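Local coordinates for COPII coat assembly protein SEC16 (Saccharomyces cerevisiae, PDB 3MZK), which helps initiate assembly of the COPII coat for vesicle formation at the endoplasmic reticulum, and is involved in cargo selection and autophagy, at residues B[49-53]-B[54-58]; B[155-158]-B[159-163]; B[168-171]-B[172-176]; B[364-368]-B[369-373]. One frame throughout, in Å; residues are numbered along the deposited sequence.

Contact 1: B[49-53]-B[54-58]; sequences KVTPI and DQIIK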
loop_
_atom_site.group_PDB
_atom_site.type_symbol
_atom_site.label_atom_id
_atom_site.label_comp_id
_atom_site.label_asym_id
_atom_site.label_seq_id
_atom_site.Cartn_x
_atom_site.Cartn_y
_atom_site.Cartn_z
ATOM N N LYS B 49 -21.871 43.192 -53.215
ATOM C CA LYS B 49 -21.282 41.965 -53.759
ATOM C C LYS B 49 -21.704 40.715 -53.002
ATOM O O LYS B 49 -21.846 40.711 -51.778
ATOM C CB LYS B 49 -19.751 42.053 -53.800
ATOM C CG LYS B 49 -19.248 43.205 -54.641
ATOM C CD LYS B 49 -17.745 43.367 -54.577
ATOM C CE LYS B 49 -17.331 44.647 -55.295
ATOM N NZ LYS B 49 -15.872 44.710 -55.584
ATOM N N VAL B 50 -21.894 39.643 -53.756
ATOM C CA VAL B 50 -22.259 38.361 -53.186
ATOM C C VAL B 50 -21.294 37.301 -53.682
ATOM O O VAL B 50 -21.308 36.932 -54.852
ATOM C CB VAL B 50 -23.688 37.976 -53.567
ATOM C CG1 VAL B 50 -23.982 36.543 -53.151
ATOM C CG2 VAL B 50 -24.663 38.953 -52.931
ATOM N N THR B 51 -20.443 36.828 -52.784
ATOM C CA THR B 51 -19.437 35.843 -53.144
ATOM C C THR B 51 -19.441 34.660 -52.181
ATOM O O THR B 51 -19.827 34.793 -51.017
ATOM C CB THR B 51 -18.036 36.465 -53.169
ATOM O OG1 THR B 51 -17.061 35.427 -53.331
ATOM C CG2 THR B 51 -17.759 37.196 -51.882
ATOM N N PRO B 52 -19.027 33.486 -52.674
ATOM C CA PRO B 52 -18.915 32.321 -51.800
ATOM C C PRO B 52 -18.003 32.629 -50.630
ATOM O O PRO B 52 -17.135 33.497 -50.709
ATOM C CB PRO B 52 -18.287 31.272 -52.710
ATOM C CG PRO B 52 -18.761 31.653 -54.070
ATOM C CD PRO B 52 -18.730 33.151 -54.077
ATOM N N ILE B 53 -18.211 31.909 -49.541
ATOM C CA ILE B 53 -17.560 32.234 -48.288
ATOM C C ILE B 53 -16.036 32.073 -48.381
ATOM O O ILE B 53 -15.288 32.849 -47.792
ATOM C CB ILE B 53 -18.188 31.415 -47.132
ATOM C CG1 ILE B 53 -17.613 31.832 -45.781
ATOM C CG2 ILE B 53 -18.042 29.917 -47.385
ATOM C CD1 ILE B 53 -18.357 31.222 -44.603
ATOM N N ASP B 54 -15.581 31.103 -49.169
ATOM C CA ASP B 54 -14.148 30.798 -49.250
ATOM C C ASP B 54 -13.266 31.782 -50.039
ATOM O O ASP B 54 -12.051 31.598 -50.098
ATOM C CB ASP B 54 -13.919 29.370 -49.753
ATOM C CG ASP B 54 -14.538 29.121 -51.110
ATOM O OD1 ASP B 54 -14.724 30.093 -51.878
ATOM O OD2 ASP B 54 -14.831 27.944 -51.411
ATOM N N GLN B 55 -13.860 32.809 -50.642
ATOM C CA GLN B 55 -13.069 33.890 -51.234
ATOM C C GLN B 55 -12.776 34.915 -50.147
ATOM O O GLN B 55 -12.266 36.002 -50.413
ATOM C CB GLN B 55 -13.816 34.576 -52.379
ATOM C CG GLN B 55 -14.580 33.647 -53.298
ATOM C CD GLN B 55 -13.681 32.859 -54.221
ATOM O OE1 GLN B 55 -12.461 32.867 -54.071
ATOM N NE2 GLN B 55 -14.280 32.174 -55.189
ATOM N N ILE B 56 -13.122 34.558 -48.915
ATOM C CA ILE B 56 -12.975 35.455 -47.780
ATOM C C ILE B 56 -12.383 34.694 -46.600
ATOM O O ILE B 56 -11.503 35.188 -45.891
ATOM C CB ILE B 56 -14.334 36.048 -47.386
ATOM C CG1 ILE B 56 -14.906 36.849 -48.556
ATOM C CG2 ILE B 56 -14.205 36.918 -46.150
ATOM C CD1 ILE B 56 -16.203 37.540 -48.242
ATOM N N ILE B 57 -12.882 33.482 -46.401
ATOM C CA ILE B 57 -12.338 32.575 -45.406
ATOM C C ILE B 57 -11.546 31.485 -46.116
ATOM O O ILE B 57 -12.125 30.545 -46.660
ATOM C CB ILE B 57 -13.457 31.938 -44.556
ATOM C CG1 ILE B 57 -13.955 32.925 -43.495
ATOM C CG2 ILE B 57 -12.980 30.653 -43.898
ATOM C CD1 ILE B 57 -14.942 32.314 -42.503
ATOM N N LYS B 58 -10.223 31.631 -46.129
ATOM C CA LYS B 58 -9.349 30.623 -46.711
ATOM C C LYS B 58 -9.489 29.330 -45.924
ATOM O O LYS B 58 -9.092 29.267 -44.761
ATOM C CB LYS B 58 -7.894 31.097 -46.694
#

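Contact 2: B[155-158]-B[159-163]; sequences MRVL and AFLQT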
loop_
_atom_site.group_PDB
_atom_site.type_symbol
_atom_site.label_atom_id
_atom_site.label_comp_id
_atom_site.label_asym_id
_atom_site.label_seq_id
_atom_site.Cartn_x
_atom_site.Cartn_y
_atom_site.Cartn_z
ATOM N N MET B 155 26.861 11.806 20.013
ATOM C CA MET B 155 26.311 11.097 21.169
ATOM C C MET B 155 24.962 11.680 21.602
ATOM O O MET B 155 24.027 10.944 21.916
ATOM C CB MET B 155 27.293 11.119 22.340
ATOM C CG MET B 155 28.575 10.344 22.092
ATOM S SD MET B 155 29.636 10.257 23.551
ATOM C CE MET B 155 29.751 11.992 23.988
ATOM N N ARG B 156 24.873 13.005 21.619
ATOM C CA ARG B 156 23.640 13.678 21.998
ATOM C C ARG B 156 22.481 13.243 21.110
ATOM O O ARG B 156 21.395 12.932 21.601
ATOM C CB ARG B 156 23.815 15.197 21.930
ATOM C CG ARG B 156 24.734 15.764 22.998
ATOM C CD ARG B 156 24.708 17.288 23.002
ATOM N NE ARG B 156 23.379 17.827 23.293
ATOM C CZ ARG B 156 22.888 17.999 24.519
ATOM N NH1 ARG B 156 23.609 17.666 25.584
ATOM N NH2 ARG B 156 21.669 18.500 24.681
ATOM N N VAL B 157 22.719 13.223 19.803
ATOM C CA VAL B 157 21.700 12.815 18.843
ATOM C C VAL B 157 21.222 11.391 19.104
ATOM O O VAL B 157 20.024 11.112 19.070
ATOM C CB VAL B 157 22.218 12.918 17.401
ATOM C CG1 VAL B 157 21.210 12.326 16.437
ATOM C CG2 VAL B 157 22.502 14.365 17.052
ATOM N N LEU B 158 22.160 10.487 19.366
ATOM C CA LEU B 158 21.797 9.108 19.655
ATOM C C LEU B 158 20.946 9.040 20.912
ATOM O O LEU B 158 19.876 8.430 20.909
ATOM C CB LEU B 158 23.037 8.225 19.794
ATOM C CG LEU B 158 22.762 6.766 20.167
ATOM C CD1 LEU B 158 21.621 6.196 19.339
ATOM C CD2 LEU B 158 24.013 5.925 20.002
ATOM N N ALA B 159 21.418 9.674 21.983
ATOM C CA ALA B 159 20.664 9.725 23.234
ATOM C C ALA B 159 19.274 10.325 23.028
ATOM O O ALA B 159 18.297 9.849 23.590
ATOM C CB ALA B 159 21.435 10.499 24.293
ATOM N N PHE B 160 19.197 11.372 22.215
ATOM C CA PHE B 160 17.918 11.987 21.889
ATOM C C PHE B 160 16.980 10.971 21.251
ATOM O O PHE B 160 15.803 10.898 21.598
ATOM C CB PHE B 160 18.116 13.178 20.952
ATOM C CG PHE B 160 18.291 14.486 21.663
ATOM C CD1 PHE B 160 17.549 14.784 22.793
ATOM C CD2 PHE B 160 19.198 15.421 21.202
ATOM C CE1 PHE B 160 17.708 15.989 23.446
ATOM C CE2 PHE B 160 19.361 16.628 21.853
ATOM C CZ PHE B 160 18.616 16.912 22.977
ATOM N N LEU B 161 17.509 10.188 20.318
ATOM C CA LEU B 161 16.716 9.184 19.622
ATOM C C LEU B 161 16.342 8.025 20.537
ATOM O O LEU B 161 15.242 7.476 20.441
ATOM C CB LEU B 161 17.468 8.669 18.393
ATOM C CG LEU B 161 17.659 9.699 17.279
ATOM C CD1 LEU B 161 18.474 9.110 16.148
ATOM C CD2 LEU B 161 16.314 10.192 16.776
ATOM N N GLN B 162 17.261 7.660 21.425
ATOM C CA GLN B 162 17.003 6.606 22.400
ATOM C C GLN B 162 15.893 6.991 23.366
ATOM O O GLN B 162 15.326 6.130 24.036
ATOM C CB GLN B 162 18.268 6.267 23.186
ATOM C CG GLN B 162 19.330 5.554 22.377
ATOM C CD GLN B 162 20.442 5.013 23.246
ATOM O OE1 GLN B 162 21.543 5.562 23.277
ATOM N NE2 GLN B 162 20.158 3.931 23.965
ATOM N N THR B 163 15.589 8.285 23.435
ATOM C CA THR B 163 14.534 8.780 24.311
ATOM C C THR B 163 13.285 9.169 23.523
ATOM O O THR B 163 12.291 9.619 24.098
ATOM C CB THR B 163 15.015 9.974 25.159
ATOM O OG1 THR B 163 15.595 10.969 24.308
ATOM C CG2 THR B 163 16.054 9.522 26.165
#

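Contact 3: B[168-171]-B[172-176]; sequences EALR and LALSK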
loop_
_atom_site.group_PDB
_atom_site.type_symbol
_atom_site.label_atom_id
_atom_site.label_comp_id
_atom_site.label_asym_id
_atom_site.label_seq_id
_atom_site.Cartn_x
_atom_site.Cartn_y
_atom_site.Cartn_z
ATOM N N GLU B 168 14.063 17.386 19.167
ATOM C CA GLU B 168 15.285 17.890 19.769
ATOM C C GLU B 168 16.505 17.410 18.987
ATOM O O GLU B 168 17.504 18.121 18.878
ATOM C CB GLU B 168 15.380 17.472 21.232
ATOM C CG GLU B 168 15.975 18.540 22.120
ATOM C CD GLU B 168 15.197 19.839 22.062
ATOM O OE1 GLU B 168 13.994 19.832 22.403
ATOM O OE2 GLU B 168 15.790 20.866 21.672
ATOM N N ALA B 169 16.408 16.204 18.439
ATOM C CA ALA B 169 17.474 15.642 17.625
ATOM C C ALA B 169 17.685 16.455 16.354
ATOM O O ALA B 169 18.814 16.768 15.988
ATOM C CB ALA B 169 17.167 14.193 17.285
ATOM N N LEU B 170 16.589 16.797 15.685
ATOM C CA LEU B 170 16.660 17.576 14.455
ATOM C C LEU B 170 17.166 18.992 14.711
ATOM O O LEU B 170 18.006 19.504 13.969
ATOM C CB LEU B 170 15.293 17.629 13.780
ATOM C CG LEU B 170 15.229 18.439 12.485
ATOM C CD1 LEU B 170 16.207 17.881 11.468
ATOM C CD2 LEU B 170 13.812 18.451 11.925
ATOM N N ARG B 171 16.644 19.622 15.759
ATOM C CA ARG B 171 17.046 20.979 16.104
ATOM C C ARG B 171 18.553 21.052 16.300
ATOM O O ARG B 171 19.203 22.004 15.873
ATOM C CB ARG B 171 16.314 21.470 17.357
ATOM C CG ARG B 171 17.090 22.507 18.160
ATOM C CD ARG B 171 16.172 23.425 18.968
ATOM N NE ARG B 171 15.218 22.689 19.792
ATOM C CZ ARG B 171 13.918 22.589 19.527
ATOM N NH1 ARG B 171 13.406 23.183 18.458
ATOM N NH2 ARG B 171 13.127 21.895 20.336
ATOM N N LEU B 172 19.110 20.032 16.936
ATOM C CA LEU B 172 20.538 20.011 17.198
ATOM C C LEU B 172 21.346 19.824 15.913
ATOM O O LEU B 172 22.380 20.462 15.722
ATOM C CB LEU B 172 20.883 18.925 18.218
ATOM C CG LEU B 172 22.382 18.748 18.469
ATOM C CD1 LEU B 172 23.020 20.070 18.874
ATOM C CD2 LEU B 172 22.637 17.673 19.514
ATOM N N ALA B 173 20.871 18.949 15.031
ATOM C CA ALA B 173 21.574 18.673 13.782
ATOM C C ALA B 173 21.572 19.889 12.865
ATOM O O ALA B 173 22.537 20.134 12.141
ATOM C CB ALA B 173 20.959 17.478 13.078
ATOM N N LEU B 174 20.483 20.648 12.899
ATOM C CA LEU B 174 20.369 21.841 12.071
ATOM C C LEU B 174 21.198 23.001 12.625
ATOM O O LEU B 174 21.756 23.792 11.864
ATOM C CB LEU B 174 18.904 22.260 11.919
ATOM C CG LEU B 174 17.997 21.358 11.083
ATOM C CD1 LEU B 174 16.590 21.939 11.032
ATOM C CD2 LEU B 174 18.554 21.189 9.685
ATOM N N SER B 175 21.280 23.097 13.950
ATOM C CA SER B 175 22.004 24.193 14.581
ATOM C C SER B 175 23.509 24.016 14.431
ATOM O O SER B 175 24.276 24.954 14.634
ATOM C CB SER B 175 21.627 24.324 16.058
ATOM O OG SER B 175 22.159 23.258 16.823
ATOM N N LYS B 176 23.925 22.807 14.076
ATOM C CA LYS B 176 25.335 22.531 13.829
ATOM C C LYS B 176 25.576 22.404 12.331
ATOM O O LYS B 176 26.683 22.089 11.890
ATOM C CB LYS B 176 25.768 21.256 14.551
ATOM C CG LYS B 176 25.671 21.339 16.070
ATOM C CD LYS B 176 26.596 22.410 16.623
ATOM C CE LYS B 176 26.490 22.509 18.132
ATOM N NZ LYS B 176 27.418 23.537 18.691
#

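Contact 4: B[364-368]-B[369-373]; sequences SLLQE and QGLNS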
loop_
_atom_site.group_PDB
_atom_site.type_symbol
_atom_site.label_atom_id
_atom_site.label_comp_id
_atom_site.label_asym_id
_atom_site.label_seq_id
_atom_site.Cartn_x
_atom_site.Cartn_y
_atom_site.Cartn_z
ATOM N N SER B 364 -20.686 21.473 -37.904
ATOM C CA SER B 364 -21.147 22.764 -38.400
ATOM C C SER B 364 -20.074 23.421 -39.262
ATOM O O SER B 364 -20.374 24.008 -40.300
ATOM C CB SER B 364 -21.517 23.677 -37.232
ATOM O OG SER B 364 -22.185 24.841 -37.675
ATOM N N LEU B 365 -18.820 23.315 -38.829
ATOM C CA LEU B 365 -17.703 23.897 -39.567
ATOM C C LEU B 365 -17.492 23.234 -40.923
ATOM O O LEU B 365 -17.049 23.875 -41.877
ATOM C CB LEU B 365 -16.421 23.829 -38.748
ATOM C CG LEU B 365 -16.289 24.931 -37.699
ATOM C CD1 LEU B 365 -15.111 24.655 -36.789
ATOM C CD2 LEU B 365 -16.144 26.284 -38.368
ATOM N N LEU B 366 -17.808 21.948 -41.002
ATOM C CA LEU B 366 -17.718 21.226 -42.262
ATOM C C LEU B 366 -18.775 21.719 -43.242
ATOM O O LEU B 366 -18.509 21.855 -44.435
ATOM C CB LEU B 366 -17.865 19.726 -42.026
ATOM C CG LEU B 366 -16.686 19.084 -41.300
ATOM C CD1 LEU B 366 -16.995 17.642 -40.900
ATOM C CD2 LEU B 366 -15.441 19.158 -42.170
ATOM N N GLN B 367 -19.975 21.981 -42.731
ATOM C CA GLN B 367 -21.059 22.533 -43.536
ATOM C C GLN B 367 -20.646 23.835 -44.202
ATOM O O GLN B 367 -20.809 23.995 -45.408
ATOM C CB GLN B 367 -22.294 22.786 -42.670
ATOM C CG GLN B 367 -23.170 23.934 -43.165
ATOM C CD GLN B 367 -24.370 23.449 -43.942
ATOM O OE1 GLN B 367 -25.010 22.469 -43.563
ATOM N NE2 GLN B 367 -24.679 24.127 -45.039
ATOM N N GLU B 368 -20.121 24.769 -43.415
ATOM C CA GLU B 368 -19.733 26.068 -43.948
ATOM C C GLU B 368 -18.666 25.941 -45.036
ATOM O O GLU B 368 -18.597 26.764 -45.941
ATOM C CB GLU B 368 -19.253 27.000 -42.837
ATOM C CG GLU B 368 -20.288 27.276 -41.769
ATOM C CD GLU B 368 -20.016 28.565 -41.002
ATOM O OE1 GLU B 368 -19.064 28.600 -40.191
ATOM O OE2 GLU B 368 -20.758 29.552 -41.215
ATOM N N GLN B 369 -17.839 24.905 -44.947
ATOM C CA GLN B 369 -16.798 24.679 -45.944
ATOM C C GLN B 369 -17.274 23.764 -47.065
ATOM O O GLN B 369 -16.472 23.195 -47.799
ATOM C CB GLN B 369 -15.545 24.102 -45.292
ATOM C CG GLN B 369 -14.917 25.022 -44.266
ATOM C CD GLN B 369 -13.717 24.400 -43.583
ATOM O OE1 GLN B 369 -13.481 24.627 -42.398
ATOM N NE2 GLN B 369 -12.946 23.614 -44.330
ATOM N N GLY B 370 -18.588 23.630 -47.191
ATOM C CA GLY B 370 -19.177 22.846 -48.259
ATOM C C GLY B 370 -18.789 21.383 -48.230
ATOM O O GLY B 370 -18.838 20.705 -49.254
ATOM N N LEU B 371 -18.404 20.891 -47.058
ATOM C CA LEU B 371 -18.044 19.486 -46.915
ATOM C C LEU B 371 -19.201 18.678 -46.327
ATOM O O LEU B 371 -19.075 18.077 -45.263
ATOM C CB LEU B 371 -16.784 19.330 -46.059
ATOM C CG LEU B 371 -15.499 19.923 -46.643
ATOM C CD1 LEU B 371 -14.339 19.789 -45.670
ATOM C CD2 LEU B 371 -15.164 19.261 -47.964
ATOM N N ASN B 372 -20.327 18.669 -47.032
ATOM C CA ASN B 372 -21.517 17.958 -46.574
ATOM C C ASN B 372 -21.279 16.462 -46.375
ATOM O O ASN B 372 -21.923 15.831 -45.536
ATOM C CB ASN B 372 -22.686 18.183 -47.540
ATOM C CG ASN B 372 -23.141 19.631 -47.585
ATOM O OD1 ASN B 372 -22.368 20.549 -47.314
ATOM N ND2 ASN B 372 -24.405 19.839 -47.927
ATOM N N SER B 373 -20.353 15.902 -47.148
ATOM C CA SER B 373 -20.041 14.476 -47.075
ATOM C C SER B 373 -19.569 14.057 -45.681
ATOM O O SER B 373 -20.235 13.276 -44.997
ATOM C CB SER B 373 -18.983 14.109 -48.116
ATOM O OG SER B 373 -17.783 14.832 -47.895
#

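Contact 1: B[49-53]-B[54-58]
Ile53 and Ile57 meet where strand 48-52, outermost in the three-stranded antiparallel sheet of this chain, runs into a short 3-10 turn. The turn leads on toward helix 61-65.

Backbone bonds shape the turn. Ile53 O accepts twice. Ile57 N lies 2.9 Å from Ile53 O, in the carbonyl plane, and its N-H is nearly straight at 169°. Ile56 N lies 3.0 Å from Ile53 O, well above that plane, and its N-H is more bent at 135°. One residue earlier, Gln55 N makes a weak bond to Pro52 O.

Apolar contacts come from three isoleucines. Ile53 and Ile57 lie side by side and point the same way, with their CD1 methyls 4.2 Å apart. Ile53 CG1 is anti to the backbone N (chi1 -175°), which carries its CD1 to this meeting. Both side chains also pack on Trp19 of strand 16-19. Ile56 packs on another part of the sheet. Ile56 CD1 meets Thr51 CG2 at 4.0 Å, and the Ile56 side chain reaches Phe17 and Val25 on the two other strands.

Besides strand 24-28, strand 48-52 pairs with a strand of the chain of another protein. Lys49 and Val50 form this antiparallel ladder, so the sheet continues across that interface. Thr51 and Ile56 pack on apolar side chains of that same chain.

Polar side chains border the turn. Asp54 OD1 stands 3.8 Å from Pro52 CB. Gln55 CG sits against Thr51 OG1.

Contact 2: B[155-158]-B[159-163]
Met155 O accepts from Ala159 N at 2.9 Å, the first of four regular i to i+4 bonds that tie 155-158 to 159-163 in the last turns of helix 151-162. The N-H points almost straight at the oxygen (177°). The others run from Phe160, Leu161 and Gln162 N to Arg156, Val157 and Leu158 O.

The side chains follow the same spacing. Arg156 and Phe160 run alongside each other. Guanidinium and ring planes stand 85° apart, and Arg156 NH2 is 3.8 Å from Phe160 CZ. Arg156 NH2 is hydrogen-bonded to Leu133 O of the second subunit. Phe160 CD2 lies 3.3 Å from Arg156 O. Leu158 and Gln162 cross at a slant, with Leu158 CG 3.6 Å from Gln162 OE1. Val157 CG1 meets Leu161 CD1 at 4.2 Å.

The helix belongs to the Sec23-binding domain, an alpha-helical region of the TPR clan. It is packed between helix 166-175 of its own chain and the second subunit. Val157 lies on Leu172 of that helix, and Phe160 on Ala169. Met155, Leu158 and Ala159 pack on Tyr132, Leu216 and Leu133 of the second subunit.

Contact 3: B[168-171]-B[172-176]
Leu174 leans on Leu170 one turn back in helix 166-175. Leu174 CB lies 3.6 Å from Leu170 O, the oxygen that also takes the N-H of Leu174. CG is anti to the carbonyl carbon (chi1 -70°). Leu174 CG stays 3.4 Å from Leu170 O. It also meets Leu170 CD1. At the tip, Leu174 CD1 reaches Leu170 CG at 4.0 Å, and the two leucines cross obliquely. Both also pack on Ala182 of helix 179-187. A glycine in place of Leu174 would probably leave Leu170 CD1 without its neighbour and open a gap toward Ala182.

Successive helices stack here in the Sec23-binding domain. Helix 166-175 lies between helix 151-162 and helix 179-187, with Leu170 also on Val197 of helix 191-203.

A salt bridge links Glu168 and Arg171, the latter exposed. Arg171 grips Glu168 side-on, NE to OE2 at 2.7 Å and NH2 to OE1 at 3.0 Å. Both oxygens lie near the guanidinium plane but are met from above the carboxylate plane. This double hold fixes the rotation of the guanidinium. Near the helix end, Ser175 OG bonds Leu172 O, and Ser175 N bonds Arg171 O at 3.0 Å.

Contact 4: B[364-368]-B[369-373]
Leu366 O takes the N-H of Leu371 at 2.8 Å as the chain leaves helix 356-368, while Gly370 N bonds Gln367 O at 2.9 Å from well above that carbonyl's plane. Gln369 N makes two weak bonds, to Leu365 O and Leu366 O.

Leu366 and Leu371 make the apolar contact usual between C3 and C'' of a Schellman motif. Their side chains cross at a slant. Leu366 CD2 is 3.7 Å from Leu371 CD1, and Leu371 CB rests 3.5 Å from Leu366 O.

Gly370 is the C-prime residue of this motif. It has a positive phi (61°), which turns the chain out of the helix. Leu371 is then the N-cap of helix 372-387, so one helix ends as the next begins. Leu366 also packs on Leu374 and Tyr378 of that second helix.

Gln369 lies alongside the end of the first helix. With CG anti to the carbonyl carbon (chi1 -62°) and the chain extended beyond it, Gln369 CG comes to 3.4 Å from Leu365 O. The side chain also touches Leu63 of helix 61-65. A serine here would probably lose that contact and leave Leu365 O less covered. Glu368 makes weak hydrogen bonds to the chain of another protein.

In chain order the contacts run 1, 2, 3, 4, yet they form two clusters at far sides of an elongated molecule. Contacts 1 and 4 lie together, centres about 14 Å apart, although some 300 residues separate them. They touch where Ile53 CG2 meets Glu368 O at 3.5 Å, joining the turn after strand 48-52 to the end of helix 356-368. Contacts 2 and 3 sit on consecutive helices, centres about 11 Å apart. Phe160 and Arg156 pack there on Glu168 and Leu172. Contacts 1 and 2 are about 84 Å apart between centres. One cluster faces the chain of another protein, the other the second subunit.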